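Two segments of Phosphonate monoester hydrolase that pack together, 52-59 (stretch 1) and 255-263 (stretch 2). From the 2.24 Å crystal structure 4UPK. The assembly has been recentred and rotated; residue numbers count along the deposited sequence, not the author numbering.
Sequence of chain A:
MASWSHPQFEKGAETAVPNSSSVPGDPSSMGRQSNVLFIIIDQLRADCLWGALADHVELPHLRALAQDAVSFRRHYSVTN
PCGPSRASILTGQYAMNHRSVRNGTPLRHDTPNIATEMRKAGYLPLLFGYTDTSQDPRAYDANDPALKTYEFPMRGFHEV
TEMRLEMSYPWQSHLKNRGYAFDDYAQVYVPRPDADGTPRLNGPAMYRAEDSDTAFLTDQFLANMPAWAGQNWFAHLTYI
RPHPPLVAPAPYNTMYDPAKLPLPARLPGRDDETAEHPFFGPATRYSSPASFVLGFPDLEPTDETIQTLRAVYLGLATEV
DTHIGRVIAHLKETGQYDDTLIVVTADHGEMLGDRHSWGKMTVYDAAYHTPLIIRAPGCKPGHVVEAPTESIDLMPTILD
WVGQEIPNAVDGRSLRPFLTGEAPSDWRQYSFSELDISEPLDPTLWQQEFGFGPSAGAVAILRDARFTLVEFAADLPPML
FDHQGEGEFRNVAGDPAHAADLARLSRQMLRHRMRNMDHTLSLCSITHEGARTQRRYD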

# COMPACT_ATOMS: atom_id res chain seq x y z
N ALA A 52 -0.60 37.89 -33.54
CA ALA A 52 -0.39 37.84 -34.99
C ALA A 52 -1.49 37.18 -35.85
O ALA A 52 -1.73 37.62 -36.99
CB ALA A 52 0.96 37.22 -35.30
N LEU A 53 -2.14 36.14 -35.33
CA LEU A 53 -3.18 35.39 -36.04
C LEU A 53 -4.62 35.74 -35.61
O LEU A 53 -5.56 35.30 -36.27
CB LEU A 53 -2.93 33.87 -35.90
CG LEU A 53 -1.78 33.24 -36.73
CD1 LEU A 53 -1.57 31.79 -36.33
CD2 LEU A 53 -2.04 33.31 -38.25
N ALA A 54 -4.78 36.51 -34.52
CA ALA A 54 -6.07 36.91 -33.95
C ALA A 54 -7.06 37.52 -34.95
O ALA A 54 -8.24 37.15 -34.95
CB ALA A 54 -5.87 37.82 -32.74
N ASP A 55 -6.58 38.41 -35.84
CA ASP A 55 -7.41 39.06 -36.87
C ASP A 55 -7.83 38.15 -38.03
O ASP A 55 -8.59 38.58 -38.89
CB ASP A 55 -6.73 40.33 -37.40
CG ASP A 55 -6.62 41.47 -36.39
OD1 ASP A 55 -7.48 41.54 -35.46
OD2 ASP A 55 -5.69 42.31 -36.54
N HIS A 56 -7.33 36.91 -38.05
CA HIS A 56 -7.62 35.94 -39.12
C HIS A 56 -8.49 34.78 -38.66
O HIS A 56 -8.65 33.81 -39.41
CB HIS A 56 -6.30 35.45 -39.75
CG HIS A 56 -5.48 36.58 -40.29
ND1 HIS A 56 -4.49 37.18 -39.53
CD2 HIS A 56 -5.61 37.27 -41.46
CE1 HIS A 56 -4.01 38.16 -40.27
NE2 HIS A 56 -4.66 38.26 -41.43
N VAL A 57 -9.06 34.88 -37.45
CA VAL A 57 -9.90 33.84 -36.87
C VAL A 57 -10.97 34.45 -35.93
O VAL A 57 -10.69 35.39 -35.18
CB VAL A 57 -9.06 32.69 -36.21
CG1 VAL A 57 -8.20 33.17 -35.04
CG2 VAL A 57 -9.94 31.50 -35.80
N GLU A 58 -12.19 33.91 -35.98
CA GLU A 58 -13.30 34.35 -35.15
C GLU A 58 -13.37 33.50 -33.91
O GLU A 58 -13.62 32.31 -34.01
CB GLU A 58 -14.65 34.29 -35.90
CG GLU A 58 -14.68 34.99 -37.26
CD GLU A 58 -14.28 36.45 -37.29
OE1 GLU A 58 -14.80 37.23 -36.46
OE2 GLU A 58 -13.46 36.82 -38.17
N LEU A 59 -13.13 34.11 -32.74
CA LEU A 59 -13.21 33.44 -31.43
C LEU A 59 -14.08 34.30 -30.48
O LEU A 59 -13.61 34.70 -29.41
CB LEU A 59 -11.80 33.17 -30.85
CG LEU A 59 -10.84 32.30 -31.68
CD1 LEU A 59 -9.46 32.23 -31.02
CD2 LEU A 59 -11.38 30.87 -31.89
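Stretch 2 (255-263) MYDPAKLPL

Stretch 2 (Met255 to Leu263) lies on stretch 1 as an irregular chain without helix or strand, and it runs in the reverse sense: Tyr256 comes nearest Val57, Leu261 nearest His56 and Pro262 nearest Leu53, with CA-CA distances of 7.9, 6.8 and 8.1 Å. Stretch 1 turns through a short 3-10 segment, Ala54 to His56, then Val57 and Glu58 are extended, before Leu59 takes the N-cap position right before a helix. The contact is small, 331 Å² over both sides, and rests mainly on His56, Tyr256 and Pro262. Tyr256 (chi1 m) points its CB toward stretch 1 and carries its ring along the backbone, so that His56 O lies over one face, 3.9 Å from Tyr256 CD1. At the ring's tip Glu58 N donates a nearly straight hydrogen bond to Tyr256 OH (2.9 Å, 172°), while Val57 CG2 packs 4.0 Å from Tyr256 CE2. At the other end Pro262, also directed toward stretch 1, sets its CD 3.6 Å from the centroid of the His56 ring and only 3° off the normal, a CH-pi contact. Pro262 CG meets Leu53 CD2 at 4.0 Å. Between these two anchors, Leu261 CD2 reaches His56 CB at 3.8 Å. Residues Asp257 to Ala259 bulge out of reach, their turn held by Lys260 N to Asp257 O (3.1 Å) and Ala259 N to Asp257 OD1 (3.1 Å).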

# COMPACT_ATOMS: atom_id res chain seq x y z
N MET A 255 -14.31 27.96 -44.40
CA MET A 255 -14.71 29.27 -43.88
C MET A 255 -13.63 30.35 -44.02
O MET A 255 -13.95 31.50 -44.29
CB MET A 255 -15.32 29.17 -42.48
CG MET A 255 -14.35 29.37 -41.32
SD MET A 255 -15.14 29.33 -39.69
CE MET A 255 -16.37 30.52 -39.90
N TYR A 256 -12.35 29.95 -43.91
CA TYR A 256 -11.18 30.81 -44.09
C TYR A 256 -10.47 30.45 -45.39
O TYR A 256 -10.21 29.28 -45.67
CB TYR A 256 -10.22 30.75 -42.87
CG TYR A 256 -10.90 31.08 -41.55
CD1 TYR A 256 -11.61 32.27 -41.38
CD2 TYR A 256 -10.88 30.17 -40.49
CE1 TYR A 256 -12.25 32.56 -40.18
CE2 TYR A 256 -11.52 30.46 -39.29
CZ TYR A 256 -12.21 31.65 -39.14
OH TYR A 256 -12.85 31.93 -37.95
N ASP A 257 -10.22 31.46 -46.22
CA ASP A 257 -9.56 31.31 -47.50
C ASP A 257 -8.05 31.19 -47.26
O ASP A 257 -7.48 32.13 -46.73
CB ASP A 257 -9.90 32.51 -48.41
CG ASP A 257 -9.37 32.47 -49.84
OD1 ASP A 257 -8.63 31.52 -50.18
OD2 ASP A 257 -9.68 33.40 -50.60
N PRO A 258 -7.40 30.06 -47.67
CA PRO A 258 -5.94 29.92 -47.47
C PRO A 258 -5.11 30.99 -48.20
O PRO A 258 -4.00 31.32 -47.76
CB PRO A 258 -5.65 28.53 -48.04
CG PRO A 258 -6.96 27.79 -47.96
CD PRO A 258 -7.96 28.85 -48.31
N ALA A 259 -5.66 31.55 -49.30
CA ALA A 259 -5.04 32.60 -50.12
C ALA A 259 -5.03 33.97 -49.45
O ALA A 259 -4.27 34.84 -49.89
CB ALA A 259 -5.73 32.68 -51.47
N LYS A 260 -5.84 34.16 -48.38
CA LYS A 260 -5.92 35.46 -47.68
C LYS A 260 -5.30 35.42 -46.28
O LYS A 260 -5.30 36.42 -45.55
CB LYS A 260 -7.38 35.96 -47.66
CG LYS A 260 -7.89 36.36 -49.06
CD LYS A 260 -9.41 36.43 -49.11
CE LYS A 260 -9.91 36.73 -50.51
NZ LYS A 260 -11.39 36.68 -50.59
N LEU A 261 -4.72 34.28 -45.92
CA LEU A 261 -4.08 34.12 -44.64
C LEU A 261 -2.61 34.56 -44.72
O LEU A 261 -2.00 34.44 -45.79
CB LEU A 261 -4.15 32.65 -44.22
CG LEU A 261 -5.50 32.09 -43.77
CD1 LEU A 261 -5.33 30.68 -43.32
CD2 LEU A 261 -6.09 32.89 -42.61
N PRO A 262 -2.01 35.04 -43.61
CA PRO A 262 -0.57 35.35 -43.68
C PRO A 262 0.22 34.04 -43.77
O PRO A 262 -0.24 33.00 -43.30
CB PRO A 262 -0.29 36.08 -42.35
CG PRO A 262 -1.36 35.63 -41.42
CD PRO A 262 -2.56 35.24 -42.24
N LEU A 263 1.39 34.08 -44.42
CA LEU A 263 2.26 32.91 -44.53
C LEU A 263 2.91 32.67 -43.16
O LEU A 263 2.96 33.60 -42.35
CB LEU A 263 3.35 33.13 -45.61
CG LEU A 263 2.89 32.95 -47.08
CD1 LEU A 263 3.94 33.51 -48.04
CD2 LEU A 263 2.61 31.48 -47.42